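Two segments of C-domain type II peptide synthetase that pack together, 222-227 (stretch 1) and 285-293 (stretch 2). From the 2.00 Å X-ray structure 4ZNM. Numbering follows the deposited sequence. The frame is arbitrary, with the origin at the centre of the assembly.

Stretch 1 (222-227) GARIIG
Stretch 2, residues 285-293: GELDITVPT

Stretch 1 (222-227), without regular structure, is extended from A223 on (A223 -79/147, R224 -135/124, I225 -50/136, I226 -73/132); G222 (73/9) is the exception. It crosses stretch 2, a strand from D288 onward, steeply, its CA path neither parallel nor antiparallel to the strand; the nearest CA atoms are those of I225 and T290, 4.8 Å apart. The CB of R224 (m, m, t, chi4 -75°) points away, and R224 NH1 donates to A223 O (3.2 Å). G285, just past a helix, has phi/psi 82/-18, where a CB would jam against the preceding carbonyl. E286 (-66/149; m, m) points its CB toward stretch 1, E286 CG lying 4.0 Å from I226 CD1. D288 (-89/104; chi1 t) contributes its backbone: one water donates to D288 O (3.1 Å) and R224 O (2.7 Å) and accepts from T290 N (2.9 Å), bridging the two stretches where they do not bond directly. The CB of I289 (-120/117; m, t) points sideways. T290 (-115/120; chi1 m) is the centre, CB toward stretch 1. T290 O accepts the one direct hydrogen bond, from I226 N (2.9 Å, N-H...O 165°, nearly straight), and meets I225 CA in a CA-H...O contact (3.4 Å). T290 OG1 lies 3.8 Å from A223 CB. V291 (-134/130; chi1 t) sets CG2 3.6 Å from CG2 of I226 (chi1 t, chi2 143°), and P292 (-82/151; C-gamma endo) sets CD 3.7 Å from CG2 of I225 (m, t), both apolar contacts.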

ATOM      1  N   GLY A 222       2.644  28.070   2.294  1.00 38.02           N
ATOM      2  CA  GLY A 222       1.315  28.363   1.796  1.00 35.32           C
ATOM      3  C   GLY A 222       0.688  27.218   1.036  1.00 39.95           C
ATOM      4  O   GLY A 222      -0.369  27.384   0.426  1.00 42.64           O
ATOM      5  N   ALA A 223       1.321  26.049   1.066  1.00 31.21           N
ATOM      6  CA  ALA A 223       0.762  24.914   0.389  1.00 26.93           C
ATOM      7  C   ALA A 223      -0.363  24.279   1.223  1.00 29.37           C
ATOM      8  O   ALA A 223      -0.312  24.239   2.464  1.00 30.21           O
ATOM      9  CB  ALA A 223       1.825  23.900   0.100  1.00 28.49           C
ATOM     10  N   ARG A 224      -1.356  23.747   0.515  1.00 31.28           N
ATOM     11  CA  ARG A 224      -2.422  22.984   1.118  1.00 31.47           C
ATOM     12  C   ARG A 224      -2.612  21.749   0.251  1.00 27.92           C
ATOM     13  O   ARG A 224      -2.824  21.881  -0.946  1.00 27.51           O
ATOM     14  CB  ARG A 224      -3.715  23.800   1.198  1.00 29.62           C
ATOM     15  CG  ARG A 224      -3.623  25.083   2.036  1.00 36.82           C
ATOM     16  CD  ARG A 224      -3.726  24.796   3.528  1.00 42.04           C
ATOM     17  NE  ARG A 224      -3.853  26.016   4.325  1.00 38.57           N
ATOM     18  CZ  ARG A 224      -2.853  26.863   4.577  1.00 43.00           C
ATOM     19  NH1 ARG A 224      -1.638  26.653   4.080  1.00 34.00           N
ATOM     20  NH2 ARG A 224      -3.072  27.932   5.323  1.00 52.33           N
ATOM     21  N   ILE A 225      -2.525  20.560   0.850  1.00 23.61           N
ATOM     22  CA  ILE A 225      -2.864  19.330   0.136  1.00 23.84           C
ATOM     23  C   ILE A 225      -4.238  19.526  -0.506  1.00 28.64           C
ATOM     24  O   ILE A 225      -5.148  20.019   0.131  1.00 24.98           O
ATOM     25  CB  ILE A 225      -2.859  18.101   1.047  1.00 25.58           C
ATOM     26  CG1 ILE A 225      -1.423  17.775   1.483  1.00 25.58           C
ATOM     27  CG2 ILE A 225      -3.434  16.909   0.313  1.00 29.07           C
ATOM     28  CD1 ILE A 225      -1.336  16.785   2.655  1.00 22.57           C
ATOM     29  N   ILE A 226      -4.385  19.108  -1.758  1.00 23.84           N
ATOM     30  CA  ILE A 226      -5.627  19.301  -2.481  1.00 24.37           C
ATOM     31  C   ILE A 226      -6.688  18.336  -1.931  1.00 27.30           C
ATOM     32  O   ILE A 226      -6.427  17.138  -1.726  1.00 29.25           O
ATOM     33  CB  ILE A 226      -5.402  19.129  -4.011  1.00 36.90           C
ATOM     34  CG1 ILE A 226      -6.592  19.628  -4.815  1.00 44.61           C
ATOM     35  CG2 ILE A 226      -5.185  17.721  -4.367  1.00 43.77           C
ATOM     36  CD1 ILE A 226      -6.161  20.288  -6.096  1.00 51.22           C
ATOM     37  N   GLY A 227      -7.866  18.893  -1.655  1.00 31.83           N
ATOM     38  CA  GLY A 227      -9.014  18.122  -1.190  1.00 35.56           C
ATOM     39  C   GLY A 227      -9.993  17.749  -2.289  1.00 35.44           C
ATOM     40  O   GLY A 227     -10.192  18.503  -3.241  1.00 40.34           O
ATOM     41  N   GLY A 285      -9.804  23.099 -11.014  1.00 42.15           N
ATOM     42  CA  GLY A 285      -9.285  24.366 -11.483  1.00 37.54           C
ATOM     43  C   GLY A 285      -7.884  24.732 -10.994  1.00 36.88           C
ATOM     44  O   GLY A 285      -7.255  25.611 -11.568  1.00 40.73           O
ATOM     45  N   GLU A 286      -7.395  24.090  -9.935  1.00 33.93           N
ATOM     46  CA  GLU A 286      -6.099  24.466  -9.365  1.00 34.69           C
ATOM     47  C   GLU A 286      -4.893  24.204 -10.307  1.00 35.24           C
ATOM     48  O   GLU A 286      -4.902  23.278 -11.095  1.00 36.33           O
ATOM     49  CB  GLU A 286      -5.871  23.714  -8.063  1.00 38.65           C
ATOM     50  CG  GLU A 286      -6.835  24.093  -6.953  1.00 61.11           C
ATOM     51  CD  GLU A 286      -6.552  25.478  -6.418  1.00 83.15           C
ATOM     52  OE1 GLU A 286      -5.473  25.652  -5.804  1.00 80.80           O
ATOM     53  OE2 GLU A 286      -7.396  26.387  -6.621  1.00 93.55           O
ATOM     54  N   LEU A 287      -3.861  25.034 -10.176  1.00 36.23           N
ATOM     55  CA  LEU A 287      -2.609  24.897 -10.909  1.00 34.44           C
ATOM     56  C   LEU A 287      -1.448  24.623  -9.958  1.00 39.42           C
ATOM     57  O   LEU A 287      -0.485  23.959 -10.331  1.00 36.51           O
ATOM     58  CB  LEU A 287      -2.335  26.163 -11.728  1.00 36.01           C
ATOM     59  CG  LEU A 287      -3.190  26.250 -13.002  1.00 37.18           C
ATOM     60  CD1 LEU A 287      -3.154  27.653 -13.583  1.00 39.83           C
ATOM     61  CD2 LEU A 287      -2.742  25.225 -14.051  1.00 41.55           C
ATOM     62  N   ASP A 288      -1.549  25.149  -8.735  1.00 32.61           N
ATOM     63  CA  ASP A 288      -0.617  24.857  -7.653  1.00 31.21           C
ATOM     64  C   ASP A 288      -1.148  23.630  -6.939  1.00 31.20           C
ATOM     65  O   ASP A 288      -2.117  23.708  -6.172  1.00 31.13           O
ATOM     66  CB  ASP A 288      -0.474  26.062  -6.701  1.00 49.49           C
ATOM     67  CG  ASP A 288       0.180  25.704  -5.370  1.00 56.81           C
ATOM     68  OD1 ASP A 288       1.026  24.788  -5.334  1.00 48.62           O
ATOM     69  OD2 ASP A 288      -0.163  26.335  -4.340  1.00 69.48           O
ATOM     70  N   ILE A 289      -0.512  22.486  -7.195  1.00 29.68           N
ATOM     71  CA  ILE A 289      -1.082  21.206  -6.826  1.00 28.62           C
ATOM     72  C   ILE A 289      -0.188  20.437  -5.872  1.00 32.42           C
ATOM     73  O   ILE A 289       0.940  20.045  -6.217  1.00 34.04           O
ATOM     74  CB  ILE A 289      -1.373  20.384  -8.092  1.00 32.32           C
ATOM     75  CG1 ILE A 289      -2.493  21.071  -8.887  1.00 35.87           C
ATOM     76  CG2 ILE A 289      -1.755  18.960  -7.737  1.00 32.47           C
ATOM     77  CD1 ILE A 289      -2.954  20.283 -10.079  1.00 40.20           C
ATOM     78  N   THR A 290      -0.697  20.197  -4.674  1.00 26.22           N
ATOM     79  CA  THR A 290       0.028  19.379  -3.726  1.00 25.20           C
ATOM     80  C   THR A 290      -0.756  18.091  -3.439  1.00 24.33           C
ATOM     81  O   THR A 290      -1.869  18.132  -2.919  1.00 24.28           O
ATOM     82  CB  THR A 290       0.285  20.127  -2.387  1.00 25.17           C
ATOM     83  OG1 THR A 290       1.041  21.318  -2.620  1.00 30.46           O
ATOM     84  CG2 THR A 290       1.044  19.250  -1.432  1.00 24.23           C
ATOM     85  N   VAL A 291      -0.130  16.968  -3.746  1.00 23.74           N
ATOM     86  CA  VAL A 291      -0.724  15.630  -3.583  1.00 24.21           C
ATOM     87  C   VAL A 291       0.309  14.740  -2.913  1.00 23.29           C
ATOM     88  O   VAL A 291       1.452  14.681  -3.347  1.00 23.58           O
ATOM     89  CB  VAL A 291      -1.183  15.025  -4.925  1.00 28.23           C
ATOM     90  CG1 VAL A 291      -1.721  13.577  -4.731  1.00 25.40           C
ATOM     91  CG2 VAL A 291      -2.265  15.879  -5.532  1.00 30.90           C
ATOM     92  N   PRO A 292      -0.082  14.050  -1.849  1.00 22.98           N
ATOM     93  CA  PRO A 292       0.879  13.174  -1.196  1.00 23.96           C
ATOM     94  C   PRO A 292       0.978  11.835  -1.903  1.00 27.40           C
ATOM     95  O   PRO A 292       0.016  11.368  -2.540  1.00 24.44           O
ATOM     96  CB  PRO A 292       0.294  12.980   0.217  1.00 28.19           C
ATOM     97  CG  PRO A 292      -1.147  13.248   0.067  1.00 31.37           C
ATOM     98  CD  PRO A 292      -1.323  14.190  -1.063  1.00 23.98           C
ATOM     99  N   THR A 293       2.157  11.242  -1.806  1.00 25.77           N
ATOM    100  CA  THR A 293       2.345   9.855  -2.175  1.00 24.37           C
ATOM    101  C   THR A 293       2.780   9.162  -0.905  1.00 26.12           C
ATOM    102  O   THR A 293       2.966   9.827   0.118  1.00 24.09           O
ATOM    103  CB  THR A 293       3.416   9.690  -3.304  1.00 23.83           C
ATOM    104  OG1 THR A 293       3.337   8.370  -3.862  1.00 26.91           O
ATOM    105  CG2 THR A 293       4.822   9.928  -2.773  1.00 27.39           C
TER
HETATM  106  O   HOH W   1      -2.687  21.996  -3.646  1.00 30.96           O